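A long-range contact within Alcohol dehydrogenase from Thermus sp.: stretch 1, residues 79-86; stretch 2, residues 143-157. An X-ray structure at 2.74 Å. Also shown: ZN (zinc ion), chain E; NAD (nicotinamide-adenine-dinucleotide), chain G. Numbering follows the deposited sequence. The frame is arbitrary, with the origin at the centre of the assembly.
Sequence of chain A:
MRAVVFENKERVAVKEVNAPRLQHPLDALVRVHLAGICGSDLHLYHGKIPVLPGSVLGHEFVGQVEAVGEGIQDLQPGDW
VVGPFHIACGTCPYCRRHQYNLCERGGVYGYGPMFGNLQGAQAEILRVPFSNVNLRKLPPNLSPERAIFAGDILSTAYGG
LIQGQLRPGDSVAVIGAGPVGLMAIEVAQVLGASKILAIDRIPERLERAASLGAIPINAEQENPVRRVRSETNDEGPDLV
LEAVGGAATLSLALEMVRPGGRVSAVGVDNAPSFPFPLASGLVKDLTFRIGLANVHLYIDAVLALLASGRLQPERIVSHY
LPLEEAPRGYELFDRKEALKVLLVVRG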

# COMPACT_ATOMS: atom_id res chain seq x y z
N ASP A 79 20.34 34.52 -1.48
CA ASP A 79 20.27 33.09 -1.73
C ASP A 79 19.18 32.63 -2.68
O ASP A 79 18.01 32.98 -2.54
CB ASP A 79 20.13 32.34 -0.39
CG ASP A 79 21.38 32.42 0.47
OD1 ASP A 79 22.43 32.95 0.01
OD2 ASP A 79 21.32 31.92 1.61
N TRP A 80 19.59 31.82 -3.66
CA TRP A 80 18.69 31.15 -4.57
C TRP A 80 18.04 29.98 -3.85
O TRP A 80 18.71 29.16 -3.22
CB TRP A 80 19.44 30.63 -5.80
CG TRP A 80 19.68 31.71 -6.80
CD1 TRP A 80 20.77 32.51 -6.88
CD2 TRP A 80 18.80 32.13 -7.84
NE1 TRP A 80 20.63 33.40 -7.90
CE2 TRP A 80 19.42 33.20 -8.51
CE3 TRP A 80 17.55 31.73 -8.28
CZ2 TRP A 80 18.84 33.85 -9.59
CZ3 TRP A 80 16.98 32.38 -9.36
CH2 TRP A 80 17.63 33.43 -10.00
N VAL A 81 16.71 29.91 -3.94
CA VAL A 81 15.97 28.89 -3.23
C VAL A 81 14.82 28.32 -4.04
O VAL A 81 14.32 28.92 -5.01
CB VAL A 81 15.39 29.39 -1.90
CG1 VAL A 81 16.50 29.75 -0.93
CG2 VAL A 81 14.41 30.55 -2.14
N VAL A 82 14.42 27.13 -3.62
CA VAL A 82 13.24 26.49 -4.10
C VAL A 82 12.53 25.84 -2.87
O VAL A 82 13.12 25.67 -1.79
CB VAL A 82 13.62 25.49 -5.16
CG1 VAL A 82 14.19 24.24 -4.53
CG2 VAL A 82 12.40 25.13 -6.00
N GLY A 83 11.25 25.54 -3.00
CA GLY A 83 10.52 24.98 -1.87
C GLY A 83 9.39 24.11 -2.34
O GLY A 83 8.92 24.27 -3.46
N PRO A 84 8.96 23.17 -1.50
CA PRO A 84 7.77 22.37 -1.76
C PRO A 84 6.52 23.22 -1.98
O PRO A 84 6.36 24.26 -1.38
CB PRO A 84 7.59 21.57 -0.48
CG PRO A 84 8.96 21.46 0.06
CD PRO A 84 9.58 22.79 -0.22
N PHE A 85 5.63 22.75 -2.85
CA PHE A 85 4.38 23.41 -3.08
C PHE A 85 3.44 23.38 -1.88
O PHE A 85 2.44 24.06 -1.88
CB PHE A 85 3.69 22.79 -4.29
CG PHE A 85 3.13 21.41 -4.07
CD1 PHE A 85 1.85 21.23 -3.56
CD2 PHE A 85 3.85 20.30 -4.47
CE1 PHE A 85 1.31 19.96 -3.41
CE2 PHE A 85 3.32 19.02 -4.30
CZ PHE A 85 2.05 18.86 -3.78
N HIS A 86 3.74 22.59 -0.88
CA HIS A 86 2.90 22.52 0.26
C HIS A 86 3.74 22.80 1.49
O HIS A 86 4.89 22.44 1.53
CB HIS A 86 2.22 21.14 0.33
CG HIS A 86 3.18 20.02 0.57
ND1 HIS A 86 3.90 19.43 -0.44
CD2 HIS A 86 3.53 19.37 1.70
CE1 HIS A 86 4.64 18.46 0.05
NE2 HIS A 86 4.46 18.41 1.35
ZN ZN E . 1.46 21.36 -8.67
PA NAD G . -2.04 17.23 -17.08
O1A NAD G . -1.24 18.32 -17.79
O2A NAD G . -3.56 17.31 -17.05
O5B NAD G . -1.65 15.73 -17.57
C5B NAD G . -2.63 14.70 -17.63
C4B NAD G . -2.29 13.72 -18.76
O4B NAD G . -3.08 12.53 -18.62
C3B NAD G . -2.59 14.33 -20.13
O3B NAD G . -1.55 14.08 -21.09
C2B NAD G . -3.84 13.63 -20.57
O2B NAD G . -3.93 13.53 -21.99
C1B NAD G . -3.67 12.28 -19.89
N9A NAD G . -4.96 11.62 -19.75
C8A NAD G . -6.10 12.22 -19.35
N7A NAD G . -7.10 11.31 -19.35
C5A NAD G . -6.60 10.12 -19.74
C6A NAD G . -7.11 8.75 -19.94
N6A NAD G . -8.41 8.50 -19.70
N1A NAD G . -6.27 7.77 -20.37
C2A NAD G . -4.97 8.02 -20.61
N3A NAD G . -4.43 9.26 -20.45
C4A NAD G . -5.18 10.32 -20.02
O3 NAD G . -1.58 17.15 -15.52
PN NAD G . -0.09 17.00 -14.90
O1N NAD G . 0.41 18.43 -14.77
O2N NAD G . 0.70 15.88 -15.58
O5D NAD G . -0.45 16.41 -13.44
C5D NAD G . -0.73 15.00 -13.35
C4D NAD G . -1.77 14.60 -12.31
O4D NAD G . -1.12 14.47 -11.04
C3D NAD G . -2.91 15.61 -12.13
O3D NAD G . -4.10 14.89 -11.79
C2D NAD G . -2.41 16.50 -10.99
O2D NAD G . -3.43 17.23 -10.26
C1D NAD G . -1.68 15.45 -10.14
N1N NAD G . -0.67 16.00 -9.23
C2N NAD G . -0.66 15.43 -8.02
C3N NAD G . 0.23 15.83 -7.03
C7N NAD G . 0.14 15.09 -5.72
O7N NAD G . 0.48 15.62 -4.67
N7N NAD G . -0.30 13.82 -5.76
C4N NAD G . 1.15 16.85 -7.31
C5N NAD G . 1.13 17.44 -8.58
C6N NAD G . 0.20 16.99 -9.54
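Stretch 2 (143-157) SPERAIFAGDILSTA

Stretch 2 packs a helical run against a short strand and the loop that follows it, a small and mostly buried contact that pivots on a glycine and is tied by one backbone hydrogen bond. The two stretches advance in the same sense: Trp80 lies nearest Pro144 at one end, Pro84 nearest Gly151 in the tighter part, and Phe85 nearest Asp152 beyond it. Stretch 2 opens as a helix from Pro144, with Ser143 as its N-cap; Ser143 OG accepts from Arg146 N at 3.2 Å. Residues 148-151 keep helical phi/psi without the regular bonds, Asp152 breaks the pattern at -146/-90, and a helix runs on from Ile153.

The strand, 80-82, alternates in the usual way. Trp80 and Val82 point toward stretch 2 while Val81 points away. Trp80 CZ3 meets Pro144 CG at 3.5 Å, an apolar contact near the helix start. One step inward, Val82 CG2 lies 3.7 Å from Ala147 O and 4.0 Å from Ile148 CA, so its methyl rests on helical backbone.

The closest fit needs Gly151. Its CA comes within 3.3 Å of Gly83 O, and a CB there would clash with that same oxygen. The bare backbone lets the CA centres of Pro84 and Gly151 approach to 4.2 Å. Gly151 O then serves two neighbours: it accepts the hydrogen bond from Phe85 N at 3.0 Å and takes a CA-H...O contact from Pro84 CA at 3.3 Å.

Past this point Phe85 points toward stretch 2, with CD2 3.5 Å from Asp152 OD1 and CE2 4.0 Å from Thr156 OG1. Asp152 also reaches the metal, its OD2 binding ZN at 1.9 Å, while Thr156 OG1 donates back to Asp152 O at 2.9 Å and lies 3.4 Å from NAD C4N. The contact thus runs from apolar packing to the zinc and cofactor site.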

# COMPACT_ATOMS: atom_id res chain seq x y z
N SER A 143 20.79 25.35 -12.51
CA SER A 143 19.97 26.40 -13.08
C SER A 143 18.57 26.45 -12.43
O SER A 143 17.93 25.41 -12.19
CB SER A 143 19.83 26.19 -14.57
OG SER A 143 18.86 25.21 -14.88
N PRO A 144 18.07 27.67 -12.17
CA PRO A 144 16.71 27.83 -11.62
C PRO A 144 15.64 27.13 -12.44
O PRO A 144 14.68 26.64 -11.87
CB PRO A 144 16.47 29.35 -11.68
CG PRO A 144 17.84 29.95 -11.68
CD PRO A 144 18.78 28.95 -12.31
N GLU A 145 15.78 27.09 -13.76
CA GLU A 145 14.76 26.46 -14.58
C GLU A 145 14.77 24.96 -14.41
O GLU A 145 13.79 24.29 -14.67
CB GLU A 145 14.85 26.87 -16.06
CG GLU A 145 16.09 26.46 -16.83
CD GLU A 145 17.33 27.33 -16.57
OE1 GLU A 145 17.36 28.14 -15.61
OE2 GLU A 145 18.31 27.16 -17.33
N ARG A 146 15.90 24.40 -13.98
CA ARG A 146 15.96 22.97 -13.66
C ARG A 146 15.43 22.77 -12.26
O ARG A 146 14.61 21.89 -12.03
CB ARG A 146 17.40 22.44 -13.75
CG ARG A 146 17.47 20.95 -14.02
CD ARG A 146 18.76 20.27 -13.54
NE ARG A 146 19.97 20.14 -14.41
CZ ARG A 146 20.04 19.97 -15.73
NH1 ARG A 146 18.99 19.96 -16.53
NH2 ARG A 146 21.23 19.83 -16.27
N ALA A 147 15.89 23.62 -11.33
CA ALA A 147 15.58 23.48 -9.91
C ALA A 147 14.10 23.53 -9.62
O ALA A 147 13.62 22.85 -8.69
CB ALA A 147 16.30 24.53 -9.08
N ILE A 148 13.37 24.35 -10.36
CA ILE A 148 11.98 24.60 -9.99
C ILE A 148 11.16 23.31 -9.85
O ILE A 148 10.31 23.20 -8.99
CB ILE A 148 11.29 25.61 -10.92
CG1 ILE A 148 9.86 25.88 -10.45
CG2 ILE A 148 11.28 25.13 -12.36
CD1 ILE A 148 9.26 27.11 -11.08
N PHE A 149 11.48 22.32 -10.64
CA PHE A 149 10.74 21.05 -10.66
C PHE A 149 10.83 20.24 -9.37
O PHE A 149 9.91 19.50 -9.01
CB PHE A 149 11.19 20.24 -11.84
CG PHE A 149 10.85 20.88 -13.14
CD1 PHE A 149 11.67 21.82 -13.71
CD2 PHE A 149 9.66 20.61 -13.74
CE1 PHE A 149 11.32 22.43 -14.91
CE2 PHE A 149 9.31 21.21 -14.94
CZ PHE A 149 10.15 22.12 -15.53
N ALA A 150 11.92 20.44 -8.64
CA ALA A 150 12.11 19.78 -7.35
C ALA A 150 11.01 20.11 -6.35
O ALA A 150 10.71 19.30 -5.45
CB ALA A 150 13.46 20.15 -6.78
N GLY A 151 10.42 21.30 -6.49
CA GLY A 151 9.42 21.74 -5.54
C GLY A 151 8.06 21.10 -5.70
O GLY A 151 7.26 21.13 -4.73
N ASP A 152 7.80 20.51 -6.88
CA ASP A 152 6.45 19.96 -7.13
C ASP A 152 6.48 18.72 -8.00
O ASP A 152 6.60 17.62 -7.48
CB ASP A 152 5.52 21.06 -7.65
CG ASP A 152 4.15 20.60 -7.94
OD1 ASP A 152 3.86 19.39 -7.84
OD2 ASP A 152 3.34 21.46 -8.32
N ILE A 153 6.40 18.87 -9.31
CA ILE A 153 6.08 17.69 -10.15
C ILE A 153 7.17 16.58 -10.23
O ILE A 153 6.83 15.40 -10.39
CB ILE A 153 5.65 18.09 -11.55
CG1 ILE A 153 6.74 18.88 -12.26
CG2 ILE A 153 4.37 18.91 -11.51
CD1 ILE A 153 6.52 18.87 -13.76
N LEU A 154 8.45 16.93 -10.10
CA LEU A 154 9.50 15.93 -10.10
C LEU A 154 9.52 15.16 -8.79
O LEU A 154 9.60 13.94 -8.77
CB LEU A 154 10.87 16.57 -10.37
CG LEU A 154 12.06 15.62 -10.37
CD1 LEU A 154 11.81 14.44 -11.31
CD2 LEU A 154 13.32 16.34 -10.78
N SER A 155 9.44 15.86 -7.67
CA SER A 155 9.43 15.19 -6.37
C SER A 155 8.16 14.35 -6.18
O SER A 155 8.16 13.38 -5.45
CB SER A 155 9.58 16.22 -5.26
OG SER A 155 10.85 16.83 -5.32
N THR A 156 7.08 14.75 -6.84
CA THR A 156 5.84 14.01 -6.82
C THR A 156 6.03 12.65 -7.49
O THR A 156 5.70 11.61 -6.92
CB THR A 156 4.70 14.82 -7.49
OG1 THR A 156 4.40 15.95 -6.68
CG2 THR A 156 3.47 14.03 -7.63
N ALA A 157 6.54 12.67 -8.71
CA ALA A 157 6.79 11.45 -9.46
C ALA A 157 7.88 10.57 -8.77
O ALA A 157 7.74 9.38 -8.62
CB ALA A 157 7.23 11.81 -10.86
O HOH W 1 0.36 19.82 -7.07